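Local coordinates for cell wall binding protein cwp8 (Peptoclostridium difficile, PDB 5J6Q), which probably anchors to the cell wall through three CWB2 domains, as a protein associated with the S-layer, at residues R39-K44 and I73-H78; T296-V301 and P338-K343. All blocks are in the same frame, centred on the assembly; numbering follows the deposited sequence.

Interaction 1. Residues R39-K44 and I73-H78; sequences RVYDIK and IQDKGH
K76 NZ donates to the backbone carbonyl R39 O at 2.8 Å. The lysine reaches it with CG anti to its carbonyl carbon (chi1 -54°), an extended middle and a bend at the last torsion. On the way its CE lies 3.7 Å from D42 CB. The backbone of K76 adds a second grip: its N-H points almost straight down the carbonyl of V40, K76 N to V40 O being 3.0 Å. D42 and Q74 then form a hydrogen-bonded antiparallel pair, with D42 N to Q74 O and Q74 N to D42 O both 2.9 Å. Water 1 donates to Q74 OE1 and, weakly, to D42 OD2, joining the two side chains on their face of the sheet. Q74 NE2 is held by K175 O. On the other face, Y41 and I43 sit opposite D75 and I73 in non-hydrogen-bonded pairs. The Y41 ring lies alongside D75, CE2 3.5 Å from D75 CB, with ring and carboxylate planes 70° apart. I73 CG2 touches both Y41 CD2 and I43 CG1. Past the strand end, V40 CG2 lies over a face of the H78 ring, 3.7 Å from its centroid, in a CH-pi contact. D75 also forms a salt bridge with K175. The arrangement is a regular antiparallel ladder between inner strands 41-45 and 68-75 of a five-stranded mixed sheet, with helix 13-24 against the Y41 and I43 face.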
loop_
_atom_site.group_PDB
_atom_site.type_symbol
_atom_site.label_atom_id
_atom_site.label_comp_id
_atom_site.label_asym_id
_atom_site.label_seq_id
_atom_site.Cartn_x
_atom_site.Cartn_y
_atom_site.Cartn_z
ATOM N N ARG A 39 -6.503 -43.140 -16.977
ATOM C CA ARG A 39 -7.143 -41.926 -16.492
ATOM C C ARG A 39 -7.389 -40.943 -17.669
ATOM O O ARG A 39 -6.645 -40.936 -18.662
ATOM C CB ARG A 39 -6.320 -41.112 -15.484
ATOM C CG ARG A 39 -5.771 -41.925 -14.318
ATOM C CD ARG A 39 -4.487 -41.230 -13.834
ATOM N NE ARG A 39 -4.188 -41.683 -12.485
ATOM C CZ ARG A 39 -3.161 -41.300 -11.730
ATOM N NH1 ARG A 39 -3.001 -41.812 -10.514
ATOM N NH2 ARG A 39 -2.283 -40.390 -12.184
ATOM N N VAL A 40 -8.404 -40.109 -17.510
ATOM C CA VAL A 40 -8.683 -39.126 -18.548
ATOM C C VAL A 40 -7.933 -37.827 -18.228
ATOM O O VAL A 40 -7.758 -37.031 -19.141
ATOM C CB VAL A 40 -10.170 -38.844 -18.818
ATOM C CG1 VAL A 40 -11.106 -40.002 -19.221
ATOM C CG2 VAL A 40 -10.777 -37.521 -18.418
ATOM N N TYR A 41 -7.517 -37.600 -16.974
ATOM C CA TYR A 41 -6.726 -36.405 -16.715
ATOM C C TYR A 41 -5.306 -36.824 -16.544
ATOM O O TYR A 41 -5.020 -37.850 -15.898
ATOM C CB TYR A 41 -7.214 -35.622 -15.497
ATOM C CG TYR A 41 -8.590 -35.066 -15.779
ATOM C CD1 TYR A 41 -9.708 -35.590 -15.154
ATOM C CD2 TYR A 41 -8.767 -34.036 -16.700
ATOM C CE1 TYR A 41 -10.990 -35.103 -15.435
ATOM C CE2 TYR A 41 -10.037 -33.540 -16.994
ATOM C CZ TYR A 41 -11.142 -34.081 -16.360
ATOM O OH TYR A 41 -12.390 -33.588 -16.662
ATOM N N ASP A 42 -4.403 -36.054 -17.180
ATOM C CA ASP A 42 -2.996 -36.290 -17.090
ATOM C C ASP A 42 -2.567 -35.301 -15.958
ATOM O O ASP A 42 -2.616 -34.062 -16.100
ATOM C CB ASP A 42 -2.326 -36.012 -18.473
ATOM C CG ASP A 42 -0.826 -36.073 -18.352
ATOM O OD1 ASP A 42 -0.357 -36.415 -17.279
ATOM O OD2 ASP A 42 -0.107 -35.758 -19.359
ATOM N N ILE A 43 -2.186 -35.845 -14.815
ATOM C CA ILE A 43 -1.881 -34.971 -13.723
ATOM C C ILE A 43 -0.451 -35.157 -13.167
ATOM O O ILE A 43 -0.038 -36.264 -12.899
ATOM C CB ILE A 43 -2.830 -35.222 -12.628
ATOM C CG1 ILE A 43 -4.304 -35.142 -13.184
ATOM C CG2 ILE A 43 -2.559 -34.280 -11.505
ATOM C CD1 ILE A 43 -5.342 -34.977 -12.043
ATOM N N LYS A 44 0.250 -34.046 -12.974
ATOM C CA LYS A 44 1.616 -34.123 -12.515
ATOM C C LYS A 44 1.905 -33.126 -11.485
ATOM O O LYS A 44 1.221 -32.129 -11.335
ATOM C CB LYS A 44 2.551 -33.867 -13.718
ATOM C CG LYS A 44 2.487 -34.942 -14.719
ATOM C CD LYS A 44 2.688 -34.369 -16.083
ATOM C CE LYS A 44 3.681 -35.134 -16.864
ATOM N NZ LYS A 44 2.996 -35.799 -17.958
ATOM N N ILE A 73 -2.651 -30.211 -14.560
ATOM C CA ILE A 73 -3.789 -31.042 -14.871
ATOM C C ILE A 73 -4.056 -30.797 -16.319
ATOM O O ILE A 73 -4.161 -29.638 -16.748
ATOM C CB ILE A 73 -5.111 -30.683 -14.060
ATOM C CG1 ILE A 73 -4.886 -30.749 -12.603
ATOM C CG2 ILE A 73 -6.265 -31.617 -14.523
ATOM C CD1 ILE A 73 -4.536 -29.374 -12.034
ATOM N N GLN A 74 -4.176 -31.846 -17.103
ATOM C CA GLN A 74 -4.553 -31.638 -18.488
ATOM C C GLN A 74 -5.510 -32.732 -19.006
ATOM O O GLN A 74 -5.198 -33.926 -18.976
ATOM C CB GLN A 74 -3.350 -31.569 -19.394
ATOM C CG GLN A 74 -3.768 -31.433 -20.859
ATOM C CD GLN A 74 -2.561 -31.273 -21.760
ATOM O OE1 GLN A 74 -1.445 -31.686 -21.428
ATOM N NE2 GLN A 74 -2.782 -30.735 -22.976
ATOM N N ASP A 75 -6.672 -32.312 -19.468
ATOM C CA ASP A 75 -7.627 -33.270 -19.982
ATOM C C ASP A 75 -7.120 -33.842 -21.290
ATOM O O ASP A 75 -6.731 -33.083 -22.181
ATOM C CB ASP A 75 -8.940 -32.538 -20.152
ATOM C CG ASP A 75 -10.073 -33.334 -20.736
ATOM O OD1 ASP A 75 -9.833 -34.439 -21.239
ATOM O OD2 ASP A 75 -11.179 -32.850 -20.692
ATOM N N LYS A 76 -7.081 -35.153 -21.425
ATOM C CA LYS A 76 -6.581 -35.744 -22.678
ATOM C C LYS A 76 -7.689 -35.786 -23.768
ATOM O O LYS A 76 -7.461 -36.369 -24.814
ATOM C CB LYS A 76 -6.085 -37.172 -22.437
ATOM C CG LYS A 76 -5.032 -37.293 -21.297
ATOM C CD LYS A 76 -4.608 -38.775 -21.198
ATOM C CE LYS A 76 -3.726 -39.091 -19.994
ATOM N NZ LYS A 76 -4.029 -40.439 -19.497
ATOM N N GLY A 77 -8.848 -35.143 -23.493
ATOM C CA GLY A 77 -9.978 -35.131 -24.394
ATOM C C GLY A 77 -10.914 -36.308 -24.163
ATOM O O GLY A 77 -10.614 -37.450 -24.518
ATOM N N HIS A 78 -12.051 -36.030 -23.584
ATOM C CA HIS A 78 -13.014 -37.095 -23.346
ATOM C C HIS A 78 -14.430 -36.604 -23.560
ATOM O O HIS A 78 -14.690 -35.395 -23.548
ATOM C CB HIS A 78 -12.906 -37.590 -21.870
ATOM C CG HIS A 78 -13.176 -36.490 -20.902
ATOM N ND1 HIS A 78 -14.271 -36.486 -20.068
ATOM C CD2 HIS A 78 -12.506 -35.328 -20.656
ATOM C CE1 HIS A 78 -14.269 -35.359 -19.367
ATOM N NE2 HIS A 78 -13.216 -34.646 -19.698
HETATM O O HOH W 1 0.049 -32.889 -19.223
#

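Interaction 2. Residues T296-V301 and P338-K343; sequences TTAVEV and PILLSK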
loop_
_atom_site.group_PDB
_atom_site.type_symbol
_atom_site.label_atom_id
_atom_site.label_comp_id
_atom_site.label_asym_id
_atom_site.label_seq_id
_atom_site.Cartn_x
_atom_site.Cartn_y
_atom_site.Cartn_z
ATOM N N THR A 296 -1.595 8.058 19.646
ATOM C CA THR A 296 -0.719 7.202 18.796
ATOM C C THR A 296 -0.009 8.049 17.692
ATOM O O THR A 296 1.153 7.736 17.310
ATOM C CB THR A 296 -1.465 6.003 18.285
ATOM O OG1 THR A 296 -2.771 6.439 17.804
ATOM C CG2 THR A 296 -1.636 4.957 19.405
ATOM N N THR A 297 -0.669 9.132 17.214
ATOM C CA THR A 297 0.065 10.072 16.328
ATOM C C THR A 297 1.247 10.627 17.103
ATOM O O THR A 297 2.366 10.638 16.553
ATOM C CB THR A 297 -0.829 11.210 15.869
ATOM O OG1 THR A 297 -1.913 10.615 15.128
ATOM C CG2 THR A 297 -0.073 12.258 15.029
ATOM N N ALA A 298 1.066 11.045 18.367
ATOM C CA ALA A 298 2.201 11.619 19.185
ATOM C C ALA A 298 3.386 10.600 19.316
ATOM O O ALA A 298 4.570 10.983 19.172
ATOM C CB ALA A 298 1.709 12.077 20.567
ATOM N N VAL A 299 3.061 9.299 19.500
ATOM C CA VAL A 299 4.115 8.264 19.477
ATOM C C VAL A 299 4.802 8.187 18.110
ATOM O O VAL A 299 6.047 8.057 18.028
ATOM C CB VAL A 299 3.519 6.874 19.838
ATOM C CG1 VAL A 299 4.621 5.814 19.799
ATOM C CG2 VAL A 299 2.823 6.898 21.244
ATOM N N GLU A 300 4.013 8.230 16.993
ATOM C CA GLU A 300 4.654 8.171 15.663
ATOM C C GLU A 300 5.571 9.367 15.411
ATOM O O GLU A 300 6.603 9.171 14.736
ATOM C CB GLU A 300 3.646 8.029 14.480
ATOM C CG GLU A 300 2.838 6.728 14.547
ATOM C CD GLU A 300 3.761 5.472 14.575
ATOM O OE1 GLU A 300 4.571 5.335 13.680
ATOM O OE2 GLU A 300 3.669 4.661 15.504
ATOM N N VAL A 301 5.244 10.577 15.916
ATOM C CA VAL A 301 6.202 11.692 15.793
ATOM C C VAL A 301 7.456 11.321 16.633
ATOM O O VAL A 301 8.588 11.486 16.157
ATOM C CB VAL A 301 5.662 13.069 16.274
ATOM C CG1 VAL A 301 6.776 14.136 16.388
ATOM C CG2 VAL A 301 4.596 13.541 15.282
ATOM N N PRO A 338 10.430 14.276 23.474
ATOM C CA PRO A 338 9.187 14.239 22.609
ATOM C C PRO A 338 8.072 14.943 23.328
ATOM O O PRO A 338 8.125 14.966 24.575
ATOM C CB PRO A 338 8.825 12.774 22.538
ATOM C CG PRO A 338 9.418 12.211 23.975
ATOM C CD PRO A 338 10.723 12.972 24.106
ATOM N N ILE A 339 7.009 15.396 22.593
ATOM C CA ILE A 339 5.960 15.990 23.313
ATOM C C ILE A 339 4.955 14.892 23.327
ATOM O O ILE A 339 4.456 14.456 22.302
ATOM C CB ILE A 339 5.459 17.349 22.809
ATOM C CG1 ILE A 339 6.494 18.464 23.032
ATOM C CG2 ILE A 339 4.196 17.654 23.585
ATOM C CD1 ILE A 339 6.322 19.812 22.092
ATOM N N LEU A 340 4.688 14.357 24.498
ATOM C CA LEU A 340 3.782 13.219 24.534
ATOM C C LEU A 340 2.567 13.742 25.298
ATOM O O LEU A 340 2.639 14.820 25.836
ATOM C CB LEU A 340 4.395 11.950 25.196
ATOM C CG LEU A 340 5.515 11.295 24.336
ATOM C CD1 LEU A 340 6.328 10.246 25.197
ATOM C CD2 LEU A 340 4.919 10.552 23.121
ATOM N N LEU A 341 1.497 12.996 25.364
ATOM C CA LEU A 341 0.271 13.516 25.922
ATOM C C LEU A 341 -0.286 12.612 27.011
ATOM O O LEU A 341 -0.224 11.391 26.861
ATOM C CB LEU A 341 -0.775 13.565 24.767
ATOM C CG LEU A 341 -0.351 14.311 23.459
ATOM C CD1 LEU A 341 -1.373 14.050 22.313
ATOM C CD2 LEU A 341 -0.248 15.754 23.692
ATOM N N SER A 342 -0.934 13.216 28.046
ATOM C CA SER A 342 -1.535 12.426 29.095
ATOM C C SER A 342 -2.992 12.794 29.309
ATOM O O SER A 342 -3.399 13.916 29.009
ATOM C CB SER A 342 -0.818 12.678 30.422
ATOM O OG SER A 342 -1.121 11.657 31.355
ATOM N N LYS A 343 -3.781 11.835 29.791
ATOM C CA LYS A 343 -5.111 12.226 30.190
ATOM C C LYS A 343 -4.849 12.926 31.568
ATOM O O LYS A 343 -3.760 12.803 32.137
ATOM C CB LYS A 343 -5.994 10.987 30.315
ATOM C CG LYS A 343 -6.947 10.807 29.131
ATOM C CD LYS A 343 -6.712 9.500 28.406
ATOM C CE LYS A 343 -7.811 9.240 27.380
ATOM N NZ LYS A 343 -7.922 7.787 27.093
HETATM O O HOH W 2 6.202 13.276 20.217
#
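The helix segment T296-V301 and the strand 339-342 run nearly antiparallel, at 159°, with their axes 7.9 Å apart at closest approach. No direct hydrogen bond joins them. A298 is the central residue. Its CB points toward the strand and meets two groups there. One is the backbone carbonyl of I339, with A298 CB to I339 O at 4.0 Å. The other is the side chain of L341, whose CD1 comes within 4.1 Å of A298 CB. L341 starts toward the helix. L340 sets out across it, and only its end comes nearer. Both have CG anti to the carbonyl carbon (chi1 -70° in L340), so the difference lies in their places on the strand. L340 CD2 rests 4.0 Å from A298 O and 4.3 Å from V299 N, so the methyl packs on helix backbone more than on a side chain. The two leucines touch A298 through different branches. Water 2 makes the polar link. It donates to A298 O and to I339 O, each at 3.0 Å, and so bridges a helix carbonyl to a strand carbonyl in a buried contact. The CA atoms of A298 and L340 are 5.8 Å apart, a close approach consistent with the small A298 side chain. Around the contact, L340 also packs on I351 and I355 of helix 349-359. Helix 531-542 meets A298 through T535 and I339 through P538. Strand 339-342 pairs with parallel strand 313-318 and is an outermost strand of the four-stranded parallel sheet; helix 294-305 packs against it.

The two contacts lie in separate parts of an elongated chain. Their centres are about 62 Å apart, their nearest atoms about 44 Å, and they sit on opposite sides of the chain's centre. Both segments of interaction 1 come earlier in the chain than either segment of interaction 2. They share no sheet. Interaction 1 pairs neighbouring strands in the mixed sheet that joins strands 5-8, 41-45, 48-49, 68-75 and 178-183. Interaction 2 sets a helix against an edge strand of a parallel sheet in the first of the three CWB2 domains. The separation is consistent with a modular protein whose CWB2 part, probably the wall anchor, stands apart from the N-terminal sheet.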